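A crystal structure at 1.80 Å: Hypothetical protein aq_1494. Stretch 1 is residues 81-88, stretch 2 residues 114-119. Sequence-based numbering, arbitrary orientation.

Stretch 1, residues 81-88: ELSRFTFT
Stretch 2 (114-119) KIVSIP

Stretch 1 is a hairpin. Strand residues E81 and L82 lead into a turn at S83 to F85, and the chain returns as a strand through F87 and T88. Backbone hydrogen bonds T88 N to E81 O (2.9 Å) and S83 N to T86 O (2.9 Å) close it. R84 (phi/psi -53/-42) and F85 (-110/-24) make the bend. K114 and I115 are in a strand; the chain stays extended through S117 (-68/152) and I118 (-68/122) to P119, the N-cap of a helix. F85 and S117 have the nearest CA atoms, 4.4 Å apart.

One direct hydrogen bond joins the backbones: I118 N donates to R84 O at 2.8 Å, nearly straight at 169°. A water donates to the same R84 O (2.9 Å) and to I118 O (2.8 Å).

I118 is the most covered residue. Its side chain (chi1 m, chi2 t) packs against the hairpin. I118 CD1 lies 3.9 Å from L82 CD1 (L82 t, p) and 3.7 Å from F87 CD2, at the edge of the F87 ring (p, chi2 97°). These contacts are apolar.

The F85 CA-to-CB bond points away, but chi1 m (-71°) and chi2 -79° bring the ring back. S117 CB sits over one face, 4.2 Å from the centroid of the F85 ring, as a CH-pi contact. I115 CG2 packs 3.8 Å from F85 CD1. S117 CB also lies 3.5 Å from R84 NE (R84 t, t, t). Chi1 of S117 is p.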

# COMPACT_ATOMS: atom_id res chain seq x y z
N GLU A 81 0.95 -28.85 3.07
CA GLU A 81 1.38 -29.75 2.03
C GLU A 81 2.80 -29.41 1.64
O GLU A 81 3.19 -28.23 1.61
CB GLU A 81 0.44 -29.70 0.82
CG GLU A 81 0.56 -30.90 -0.13
CD GLU A 81 1.63 -30.71 -1.21
OE1 GLU A 81 2.31 -29.66 -1.20
OE2 GLU A 81 1.80 -31.61 -2.07
N LEU A 82 3.59 -30.46 1.38
CA LEU A 82 4.97 -30.30 0.94
C LEU A 82 5.33 -31.40 -0.07
O LEU A 82 5.44 -32.57 0.30
CB LEU A 82 5.93 -30.33 2.16
CG LEU A 82 7.43 -30.08 1.98
CD1 LEU A 82 7.74 -28.68 1.46
CD2 LEU A 82 8.19 -30.35 3.30
N SER A 83 5.51 -31.02 -1.33
CA SER A 83 5.87 -31.97 -2.39
C SER A 83 7.24 -31.66 -2.95
O SER A 83 7.92 -30.76 -2.48
CB SER A 83 4.82 -31.99 -3.50
OG SER A 83 4.92 -30.86 -4.36
N ARG A 84 7.66 -32.42 -3.97
CA ARG A 84 8.96 -32.17 -4.58
C ARG A 84 9.12 -30.71 -5.00
O ARG A 84 10.17 -30.10 -4.79
CB ARG A 84 9.21 -33.10 -5.78
CG ARG A 84 10.66 -33.11 -6.19
CD ARG A 84 10.98 -33.95 -7.42
NE ARG A 84 12.38 -33.72 -7.79
CZ ARG A 84 12.89 -33.86 -9.01
NH1 ARG A 84 12.12 -34.24 -10.02
NH2 ARG A 84 14.18 -33.61 -9.21
N PHE A 85 8.05 -30.15 -5.57
CA PHE A 85 8.13 -28.83 -6.19
C PHE A 85 7.41 -27.69 -5.48
O PHE A 85 7.75 -26.52 -5.70
CB PHE A 85 7.64 -28.90 -7.65
CG PHE A 85 8.58 -29.63 -8.56
CD1 PHE A 85 9.72 -29.00 -9.05
CD2 PHE A 85 8.32 -30.94 -8.94
CE1 PHE A 85 10.60 -29.68 -9.90
CE2 PHE A 85 9.19 -31.62 -9.78
CZ PHE A 85 10.32 -30.99 -10.26
N THR A 86 6.39 -28.01 -4.69
CA THR A 86 5.49 -27.01 -4.11
C THR A 86 5.26 -27.20 -2.61
O THR A 86 5.56 -28.26 -2.07
CB THR A 86 4.08 -27.00 -4.82
OG1 THR A 86 3.30 -28.11 -4.39
CG2 THR A 86 4.21 -27.01 -6.35
N PHE A 87 4.73 -26.16 -1.96
CA PHE A 87 4.23 -26.25 -0.59
C PHE A 87 3.07 -25.30 -0.38
O PHE A 87 2.96 -24.29 -1.10
CB PHE A 87 5.35 -25.99 0.44
CG PHE A 87 6.05 -24.66 0.28
CD1 PHE A 87 5.67 -23.56 1.04
CD2 PHE A 87 7.13 -24.53 -0.61
CE1 PHE A 87 6.36 -22.34 0.91
CE2 PHE A 87 7.81 -23.32 -0.76
CZ PHE A 87 7.42 -22.21 0.01
N THR A 88 2.22 -25.65 0.59
CA THR A 88 0.96 -24.94 0.88
C THR A 88 0.89 -24.62 2.37
O THR A 88 1.06 -25.52 3.22
CB THR A 88 -0.30 -25.79 0.47
OG1 THR A 88 -0.23 -26.07 -0.93
CG2 THR A 88 -1.62 -25.06 0.73
N LYS A 114 14.14 -21.15 -14.14
CA LYS A 114 13.42 -22.42 -14.21
C LYS A 114 12.83 -22.80 -12.85
O LYS A 114 13.39 -22.45 -11.81
CB LYS A 114 14.32 -23.57 -14.69
CG LYS A 114 14.49 -23.68 -16.21
CD LYS A 114 15.92 -23.29 -16.65
CE LYS A 114 16.21 -23.70 -18.10
NZ LYS A 114 16.07 -22.56 -19.05
N ILE A 115 11.72 -23.52 -12.88
CA ILE A 115 11.16 -24.14 -11.68
C ILE A 115 12.14 -25.22 -11.18
O ILE A 115 12.53 -26.11 -11.95
CB ILE A 115 9.76 -24.74 -11.95
CG1 ILE A 115 8.74 -23.63 -12.24
CG2 ILE A 115 9.27 -25.61 -10.75
CD1 ILE A 115 7.47 -24.12 -12.93
N VAL A 116 12.54 -25.14 -9.91
CA VAL A 116 13.41 -26.16 -9.31
C VAL A 116 12.65 -26.93 -8.23
O VAL A 116 11.72 -26.40 -7.63
CB VAL A 116 14.73 -25.56 -8.71
CG1 VAL A 116 15.57 -24.90 -9.80
CG2 VAL A 116 14.44 -24.58 -7.55
N SER A 117 13.04 -28.18 -8.00
CA SER A 117 12.50 -28.91 -6.86
C SER A 117 13.04 -28.24 -5.60
O SER A 117 14.10 -27.62 -5.64
CB SER A 117 12.88 -30.39 -6.91
OG SER A 117 14.29 -30.54 -6.90
N ILE A 118 12.30 -28.33 -4.51
CA ILE A 118 12.66 -27.63 -3.28
C ILE A 118 13.94 -28.22 -2.68
O ILE A 118 13.98 -29.41 -2.40
CB ILE A 118 11.51 -27.69 -2.24
CG1 ILE A 118 10.23 -27.06 -2.81
CG2 ILE A 118 11.93 -27.02 -0.93
CD1 ILE A 118 9.00 -27.40 -2.04
N PRO A 119 14.99 -27.40 -2.50
CA PRO A 119 16.27 -27.86 -1.93
C PRO A 119 16.07 -28.54 -0.57
O PRO A 119 15.20 -28.13 0.20
CB PRO A 119 17.07 -26.57 -1.76
CG PRO A 119 16.51 -25.65 -2.81
CD PRO A 119 15.04 -25.96 -2.84
O HOH W 1 12.17 -31.41 -3.20